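Local coordinates for protein N5-carboxyaminoimidazole ribonucleotide synthetase (PDB 3QFF) that probably catalyses the ATP-dependent carboxylation of aminoimidazole ribonucleotide with bicarbonate, giving N5-carboxyaminoimidazole ribonucleotide in purine biosynthesis, at residues 224-229 with 317-322; 340-345 with 355-360. All coordinates share one frame; numbering follows the deposited sequence.

Interaction 1 (224-229 with 317-322); sequences LHESIV and VMVNIL
Val317 sits across from Ile228 in a non-hydrogen-bonded antiparallel pair. Its CG2 packs on Ile228 CG1 at 4.3 Å, while CG1, anti to the backbone N (chi1 173°), lies against Glu226, equally near CG and OE2. Met318 follows in a hydrogen-bonded pair with Ser227: Met318 N donates to Ser227 O at 2.9 Å, and Ser227 N returns a bond to Met318 O. The thioether chain bends at its second and third torsions, and its terminal CE lies 3.9 Å from Leu224 CD2, with Ser227 OG also beside it. That hydroxyl is hydrogen-bonded to Asn217 of the next strand.

Val319, paired with Glu226, shares the other face of the sheet with Val317. Its CG1 reaches the His225 ring, 3.8 Å from CE1, the two side chains lying side by side, and CG2 lies against Glu226. The CG of Glu226 in turn lies over one face of that imidazole, offset toward the rim. Asn320 N then makes a nearly straight bond to His225 O (2.9 Å, 173° at the hydrogen). A water at the edge of the His225 ring donates to Asn320 O and is hydrogen-bonded to His225 ND1, 3.1 Å from the water oxygen. His225 and Glu226 both face Ile218 on strand 209-220, a classic beta bulge within an antiparallel sheet that joins the ATP-grasp and C-terminal family regions.

Interaction 2 (340-345 with 355-360); sequences YLHLYG and MGHVNI
The Tyr344 ring lies with one face over Gly356, whose CA is 3.4 Å from the ring centroid in a CH-pi contact, offset toward the rim. The Tyr344 hydroxyl meets the edge of the His357 imidazole: Tyr344 OH and His357 ND1 share a hydrogen bond of 2.7 Å, and either could be the donor. Asn359 ND2 also lies at the His357 edge, in the ring plane. One face of His357 is taken by His342, whose CB sits 3.7 Å from the centroid of the His357 ring. The two imidazoles are almost parallel, at 9°, but slid apart with little overlap; the nearest atoms are His342 CD2 and His357 NE2. A chi1 of 65° puts His357 CG between its own backbone N and carbonyl carbon. His284 stacks on His357 as well, and Asp288 accepts hydrogen bonds from His342 NE2 and Asn359 ND2, tying both side chains to helix 286-289.

Beneath the rings runs regular antiparallel pairing. His342 N donates to His357 O at 2.8 Å, nearly along the C=O axis, and His357 N bonds back to His342 O. Tyr340 and Asn359 form the next hydrogen-bonded pair; Tyr340 N approaches Asn359 O from above the carbonyl plane, and the same oxygen lies at the edge of the Tyr340 ring, 3.3 Å from CD1. The Tyr340 hydroxyl is hydrogen-bonded to Glu291 of the second subunit, which strand 339-343 meets. At the other end Tyr344 N donates to Met355 O at 3.0 Å. Met355 and Gly356 both face Ile321, a classic beta bulge on the inner strand of this beta hairpin, with its cross-strand aromatic cluster of His342, Tyr344 and His357.

In the fold
Interactions 1 and 2 have centres 10 Å apart and belong to one antiparallel sheet, in which strands 223-229, 316-322, 354-361 and 339-343 lie side by side in that order. Strands 316-322 and 354-361 are the shared boundary, where Val319 N lies 2.8 Å from Val358 O, a probable hydrogen bond. Along the chain interaction 1 closes before interaction 2 opens. The first joins two segments far apart in sequence, whereas the second closes a local hairpin at the outermost strand of this sheet within the chain. The sheet thus continues from the ATP-grasp region, which binds ADP, through the C-terminal region to strand 339-343, which meets the second subunit.

Interaction 1 (224-229 with 317-322)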
ATOM      1  N   LEU A 224      16.390  12.812  10.648  1.00 30.66           N
ATOM      2  CA  LEU A 224      15.482  13.375   9.652  1.00 29.23           C
ATOM      3  C   LEU A 224      14.182  13.856  10.295  1.00 28.09           C
ATOM      4  O   LEU A 224      13.576  13.152  11.102  1.00 28.05           O
ATOM      5  CB  LEU A 224      15.199  12.375   8.516  1.00 29.10           C
ATOM      6  CG  LEU A 224      14.329  12.844   7.344  1.00 28.39           C
ATOM      7  CD1 LEU A 224      14.959  14.040   6.603  1.00 28.60           C
ATOM      8  CD2 LEU A 224      14.068  11.683   6.365  1.00 27.24           C
ATOM      9  N   HIS A 225      13.779  15.066   9.929  1.00 27.41           N
ATOM     10  CA  HIS A 225      12.543  15.668  10.421  1.00 27.36           C
ATOM     11  C   HIS A 225      11.492  15.623   9.308  1.00 26.86           C
ATOM     12  O   HIS A 225      10.459  14.974   9.465  1.00 26.74           O
ATOM     13  CB  HIS A 225      12.801  17.111  10.901  1.00 26.72           C
ATOM     14  CG  HIS A 225      11.559  17.913  11.158  1.00 27.91           C
ATOM     15  ND1 HIS A 225      10.507  17.446  11.917  1.00 28.78           N
ATOM     16  CD2 HIS A 225      11.215  19.165  10.772  1.00 27.64           C
ATOM     17  CE1 HIS A 225       9.557  18.364  11.964  1.00 27.63           C
ATOM     18  NE2 HIS A 225       9.964  19.419  11.282  1.00 28.30           N
ATOM     19  N   GLU A 226      11.787  16.299   8.195  1.00 26.37           N
ATOM     20  CA  GLU A 226      10.901  16.408   7.036  1.00 25.88           C
ATOM     21  C   GLU A 226      11.603  16.099   5.709  1.00 25.76           C
ATOM     22  O   GLU A 226      12.782  16.437   5.531  1.00 25.17           O
ATOM     23  CB  GLU A 226      10.304  17.811   6.948  1.00 25.85           C
ATOM     24  CG  GLU A 226       9.196  18.063   7.961  1.00 28.39           C
ATOM     25  CD  GLU A 226       8.717  19.507   7.992  1.00 30.86           C
ATOM     26  OE1 GLU A 226       9.508  20.422   7.646  1.00 30.64           O
ATOM     27  OE2 GLU A 226       7.546  19.722   8.378  1.00 31.79           O
ATOM     28  N   SER A 227      10.871  15.462   4.793  1.00 24.95           N
ATOM     29  CA  SER A 227      11.253  15.386   3.380  1.00 24.68           C
ATOM     30  C   SER A 227      10.195  16.084   2.539  1.00 24.55           C
ATOM     31  O   SER A 227       8.988  15.849   2.698  1.00 24.54           O
ATOM     32  CB  SER A 227      11.412  13.947   2.891  1.00 24.77           C
ATOM     33  OG  SER A 227      12.362  13.272   3.670  1.00 26.58           O
ATOM     34  N   ILE A 228      10.653  16.929   1.635  1.00 23.41           N
ATOM     35  CA  ILE A 228       9.758  17.766   0.859  1.00 23.53           C
ATOM     36  C   ILE A 228       9.953  17.452  -0.610  1.00 23.44           C
ATOM     37  O   ILE A 228      11.073  17.502  -1.106  1.00 23.24           O
ATOM     38  CB  ILE A 228      10.076  19.249   1.081  1.00 23.27           C
ATOM     39  CG1 ILE A 228      10.025  19.615   2.573  1.00 23.32           C
ATOM     40  CG2 ILE A 228       9.152  20.114   0.237  1.00 23.89           C
ATOM     41  CD1 ILE A 228      10.769  20.965   2.910  1.00 25.12           C
ATOM     42  N   VAL A 229       8.859  17.149  -1.304  1.00 23.55           N
ATOM     43  CA  VAL A 229       8.923  16.730  -2.690  1.00 23.71           C
ATOM     44  C   VAL A 229       7.780  17.397  -3.463  1.00 24.38           C
ATOM     45  O   VAL A 229       6.614  17.238  -3.095  1.00 24.47           O
ATOM     46  CB  VAL A 229       8.810  15.190  -2.815  1.00 23.19           C
ATOM     47  CG1 VAL A 229       9.302  14.717  -4.177  1.00 22.87           C
ATOM     48  CG2 VAL A 229       9.586  14.496  -1.693  1.00 23.38           C
ATOM     49  N   VAL A 317       4.811  16.380   1.905  1.00 22.20           N
ATOM     50  CA  VAL A 317       5.781  16.564   2.983  1.00 21.46           C
ATOM     51  C   VAL A 317       5.670  15.362   3.885  1.00 22.30           C
ATOM     52  O   VAL A 317       4.612  15.122   4.493  1.00 21.90           O
ATOM     53  CB  VAL A 317       5.528  17.872   3.805  1.00 21.66           C
ATOM     54  CG1 VAL A 317       6.441  17.952   5.023  1.00 18.94           C
ATOM     55  CG2 VAL A 317       5.739  19.088   2.910  1.00 20.86           C
ATOM     56  N   MET A 318       6.755  14.596   3.968  1.00 21.79           N
ATOM     57  CA  MET A 318       6.832  13.531   4.940  1.00 21.96           C
ATOM     58  C   MET A 318       7.345  14.123   6.242  1.00 22.30           C
ATOM     59  O   MET A 318       8.318  14.894   6.227  1.00 22.46           O
ATOM     60  CB  MET A 318       7.777  12.418   4.486  1.00 21.97           C
ATOM     61  CG  MET A 318       7.751  11.245   5.468  1.00 23.08           C
ATOM     62  SD  MET A 318       9.333  10.517   5.851  1.00 30.00           S
ATOM     63  CE  MET A 318      10.179  11.844   6.732  1.00 27.90           C
ATOM     64  N   VAL A 319       6.676  13.807   7.351  1.00 22.09           N
ATOM     65  CA  VAL A 319       7.184  14.190   8.669  1.00 22.49           C
ATOM     66  C   VAL A 319       7.429  12.961   9.521  1.00 22.47           C
ATOM     67  O   VAL A 319       6.559  12.099   9.644  1.00 22.55           O
ATOM     68  CB  VAL A 319       6.227  15.143   9.434  1.00 22.52           C
ATOM     69  CG1 VAL A 319       7.006  15.864  10.551  1.00 22.94           C
ATOM     70  CG2 VAL A 319       5.635  16.159   8.507  1.00 23.66           C
ATOM     71  N   ASN A 320       8.616  12.867  10.113  1.00 22.85           N
ATOM     72  CA  ASN A 320       8.917  11.759  11.010  1.00 23.75           C
ATOM     73  C   ASN A 320       8.189  11.847  12.348  1.00 23.77           C
ATOM     74  O   ASN A 320       8.057  12.939  12.904  1.00 22.91           O
ATOM     75  CB  ASN A 320      10.432  11.670  11.286  1.00 23.84           C
ATOM     76  CG  ASN A 320      11.129  10.627  10.432  1.00 24.98           C
ATOM     77  OD1 ASN A 320      10.497   9.844   9.715  1.00 24.37           O
ATOM     78  ND2 ASN A 320      12.452  10.597  10.523  1.00 26.96           N
ATOM     79  N   ILE A 321       7.751  10.684  12.845  1.00 24.28           N
ATOM     80  CA  ILE A 321       7.148  10.538  14.172  1.00 25.24           C
ATOM     81  C   ILE A 321       8.102   9.780  15.096  1.00 25.66           C
ATOM     82  O   ILE A 321       8.252   8.561  15.016  1.00 25.82           O
ATOM     83  CB  ILE A 321       5.745   9.862  14.121  1.00 25.23           C
ATOM     84  CG1 ILE A 321       4.822  10.642  13.178  1.00 24.56           C
ATOM     85  CG2 ILE A 321       5.116   9.723  15.542  1.00 25.68           C
ATOM     86  CD1 ILE A 321       3.648   9.831  12.658  1.00 26.15           C
ATOM     87  N   LEU A 322       8.755  10.534  15.973  1.00 26.54           N
ATOM     88  CA  LEU A 322       9.661   9.953  16.970  1.00 27.69           C
ATOM     89  C   LEU A 322       8.874   9.594  18.227  1.00 28.47           C
ATOM     90  O   LEU A 322       7.701   9.941  18.340  1.00 29.08           O
ATOM     91  CB  LEU A 322      10.808  10.925  17.288  1.00 27.51           C
ATOM     92  CG  LEU A 322      11.561  11.551  16.090  1.00 27.77           C
ATOM     93  CD1 LEU A 322      12.728  12.439  16.587  1.00 27.45           C
ATOM     94  CD2 LEU A 322      12.083  10.469  15.156  1.00 27.54           C
TER
HETATM   95  O   HOH W   1      10.226  14.649  13.295  1.00 28.54           O

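Interaction 2 (340-345 with 355-360)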
ATOM      1  N   TYR A 340      -1.459  11.164   5.773  1.00 27.55           N
ATOM      2  CA  TYR A 340      -1.481   9.705   5.639  1.00 26.26           C
ATOM      3  C   TYR A 340      -0.502   9.073   6.617  1.00 25.88           C
ATOM      4  O   TYR A 340       0.731   9.137   6.446  1.00 24.23           O
ATOM      5  CB  TYR A 340      -1.256   9.299   4.169  1.00 26.03           C
ATOM      6  CG  TYR A 340      -2.343   9.899   3.310  1.00 26.64           C
ATOM      7  CD1 TYR A 340      -2.199  11.177   2.761  1.00 26.33           C
ATOM      8  CD2 TYR A 340      -3.563   9.234   3.136  1.00 26.85           C
ATOM      9  CE1 TYR A 340      -3.218  11.769   2.013  1.00 28.17           C
ATOM     10  CE2 TYR A 340      -4.590   9.815   2.377  1.00 29.08           C
ATOM     11  CZ  TYR A 340      -4.413  11.079   1.827  1.00 28.57           C
ATOM     12  OH  TYR A 340      -5.425  11.665   1.100  1.00 29.57           O
ATOM     13  N   LEU A 341      -1.083   8.480   7.658  1.00 24.64           N
ATOM     14  CA  LEU A 341      -0.328   8.013   8.808  1.00 24.75           C
ATOM     15  C   LEU A 341       0.241   6.619   8.595  1.00 24.17           C
ATOM     16  O   LEU A 341      -0.462   5.714   8.146  1.00 24.82           O
ATOM     17  CB  LEU A 341      -1.225   8.047  10.058  1.00 25.07           C
ATOM     18  CG  LEU A 341      -0.673   7.678  11.436  1.00 26.58           C
ATOM     19  CD1 LEU A 341       0.522   8.569  11.836  1.00 28.65           C
ATOM     20  CD2 LEU A 341      -1.787   7.769  12.483  1.00 28.43           C
ATOM     21  N   HIS A 342       1.525   6.461   8.902  1.00 23.71           N
ATOM     22  CA  HIS A 342       2.147   5.147   8.988  1.00 24.12           C
ATOM     23  C   HIS A 342       2.712   4.942  10.382  1.00 24.36           C
ATOM     24  O   HIS A 342       3.459   5.780  10.884  1.00 24.75           O
ATOM     25  CB  HIS A 342       3.218   4.993   7.906  1.00 24.03           C
ATOM     26  CG  HIS A 342       2.674   5.201   6.528  1.00 23.70           C
ATOM     27  ND1 HIS A 342       2.360   4.158   5.684  1.00 24.70           N
ATOM     28  CD2 HIS A 342       2.306   6.330   5.882  1.00 23.31           C
ATOM     29  CE1 HIS A 342       1.861   4.641   4.558  1.00 23.69           C
ATOM     30  NE2 HIS A 342       1.799   5.956   4.663  1.00 23.99           N
ATOM     31  N   LEU A 343       2.324   3.852  11.020  1.00 24.59           N
ATOM     32  CA  LEU A 343       2.885   3.534  12.325  1.00 25.25           C
ATOM     33  C   LEU A 343       3.456   2.123  12.301  1.00 25.18           C
ATOM     34  O   LEU A 343       2.869   1.220  11.716  1.00 24.36           O
ATOM     35  CB  LEU A 343       1.857   3.742  13.446  1.00 25.53           C
ATOM     36  CG  LEU A 343       1.347   5.181  13.635  1.00 25.60           C
ATOM     37  CD1 LEU A 343       0.202   5.232  14.651  1.00 25.19           C
ATOM     38  CD2 LEU A 343       2.459   6.127  14.078  1.00 24.71           C
ATOM     39  N   TYR A 344       4.612   1.951  12.929  1.00 25.07           N
ATOM     40  CA  TYR A 344       5.437   0.773  12.694  1.00 26.55           C
ATOM     41  C   TYR A 344       5.173  -0.411  13.640  1.00 27.77           C
ATOM     42  O   TYR A 344       5.696  -1.502  13.430  1.00 27.72           O
ATOM     43  CB  TYR A 344       6.924   1.172  12.739  1.00 26.24           C
ATOM     44  CG  TYR A 344       7.328   2.333  11.830  1.00 23.94           C
ATOM     45  CD1 TYR A 344       8.379   3.190  12.192  1.00 23.15           C
ATOM     46  CD2 TYR A 344       6.695   2.553  10.600  1.00 22.19           C
ATOM     47  CE1 TYR A 344       8.791   4.242  11.361  1.00 21.92           C
ATOM     48  CE2 TYR A 344       7.092   3.614   9.758  1.00 21.80           C
ATOM     49  CZ  TYR A 344       8.146   4.444  10.150  1.00 21.21           C
ATOM     50  OH  TYR A 344       8.537   5.470   9.342  1.00 21.36           O
ATOM     51  N   GLY A 345       4.363  -0.202  14.673  1.00 29.15           N
ATOM     52  CA  GLY A 345       4.038  -1.281  15.616  1.00 30.79           C
ATOM     53  C   GLY A 345       5.125  -1.561  16.644  1.00 32.44           C
ATOM     54  O   GLY A 345       5.242  -2.682  17.140  1.00 31.90           O
ATOM     55  N   MET A 355       8.961   5.977  15.330  1.00 27.08           N
ATOM     56  CA  MET A 355       7.735   5.204  15.625  1.00 26.59           C
ATOM     57  C   MET A 355       6.812   5.126  14.410  1.00 25.89           C
ATOM     58  O   MET A 355       5.996   4.218  14.313  1.00 25.35           O
ATOM     59  CB  MET A 355       6.960   5.821  16.808  1.00 26.97           C
ATOM     60  CG  MET A 355       7.823   6.036  18.082  1.00 27.81           C
ATOM     61  SD  MET A 355       8.528   4.522  18.748  1.00 32.58           S
ATOM     62  CE  MET A 355       7.044   3.675  19.317  1.00 29.72           C
ATOM     63  N   GLY A 356       6.933   6.107  13.518  1.00 24.75           N
ATOM     64  CA  GLY A 356       6.159   6.159  12.289  1.00 23.70           C
ATOM     65  C   GLY A 356       6.547   7.350  11.447  1.00 23.08           C
ATOM     66  O   GLY A 356       7.602   7.987  11.675  1.00 22.99           O
ATOM     67  N   HIS A 357       5.697   7.653  10.470  1.00 22.57           N
ATOM     68  CA  HIS A 357       5.783   8.890   9.697  1.00 21.88           C
ATOM     69  C   HIS A 357       4.394   9.272   9.186  1.00 22.41           C
ATOM     70  O   HIS A 357       3.492   8.425   9.102  1.00 22.43           O
ATOM     71  CB  HIS A 357       6.785   8.759   8.530  1.00 21.63           C
ATOM     72  CG  HIS A 357       6.375   7.766   7.484  1.00 20.27           C
ATOM     73  ND1 HIS A 357       6.711   6.430   7.555  1.00 18.93           N
ATOM     74  CD2 HIS A 357       5.686   7.921   6.328  1.00 18.22           C
ATOM     75  CE1 HIS A 357       6.232   5.803   6.495  1.00 17.65           C
ATOM     76  NE2 HIS A 357       5.605   6.683   5.736  1.00 17.48           N
ATOM     77  N   VAL A 358       4.217  10.542   8.853  1.00 21.75           N
ATOM     78  CA  VAL A 358       2.994  10.969   8.205  1.00 22.72           C
ATOM     79  C   VAL A 358       3.348  11.668   6.896  1.00 22.49           C
ATOM     80  O   VAL A 358       4.241  12.526   6.861  1.00 22.68           O
ATOM     81  CB  VAL A 358       2.098  11.844   9.149  1.00 23.12           C
ATOM     82  CG1 VAL A 358       2.843  13.081   9.630  1.00 23.64           C
ATOM     83  CG2 VAL A 358       0.781  12.232   8.471  1.00 24.20           C
ATOM     84  N   ASN A 359       2.667  11.267   5.819  1.00 21.71           N
ATOM     85  CA  ASN A 359       2.788  11.912   4.526  1.00 21.54           C
ATOM     86  C   ASN A 359       1.646  12.891   4.311  1.00 22.87           C
ATOM     87  O   ASN A 359       0.472  12.489   4.210  1.00 22.39           O
ATOM     88  CB  ASN A 359       2.806  10.857   3.414  1.00 21.38           C
ATOM     89  CG  ASN A 359       4.125  10.113   3.351  1.00 20.61           C
ATOM     90  OD1 ASN A 359       5.177  10.668   3.696  1.00 22.40           O
ATOM     91  ND2 ASN A 359       4.083   8.861   2.928  1.00 20.65           N
ATOM     92  N   ILE A 360       1.994  14.171   4.251  1.00 23.28           N
ATOM     93  CA  ILE A 360       1.014  15.222   4.072  1.00 24.36           C
ATOM     94  C   ILE A 360       0.983  15.610   2.604  1.00 25.41           C
ATOM     95  O   ILE A 360       1.924  16.238   2.099  1.00 25.39           O
ATOM     96  CB  ILE A 360       1.350  16.472   4.929  1.00 23.99           C
ATOM     97  CG1 ILE A 360       1.571  16.093   6.393  1.00 23.65           C
ATOM     98  CG2 ILE A 360       0.241  17.537   4.796  1.00 25.08           C
ATOM     99  CD1 ILE A 360       2.186  17.232   7.233  1.00 24.45           C
TER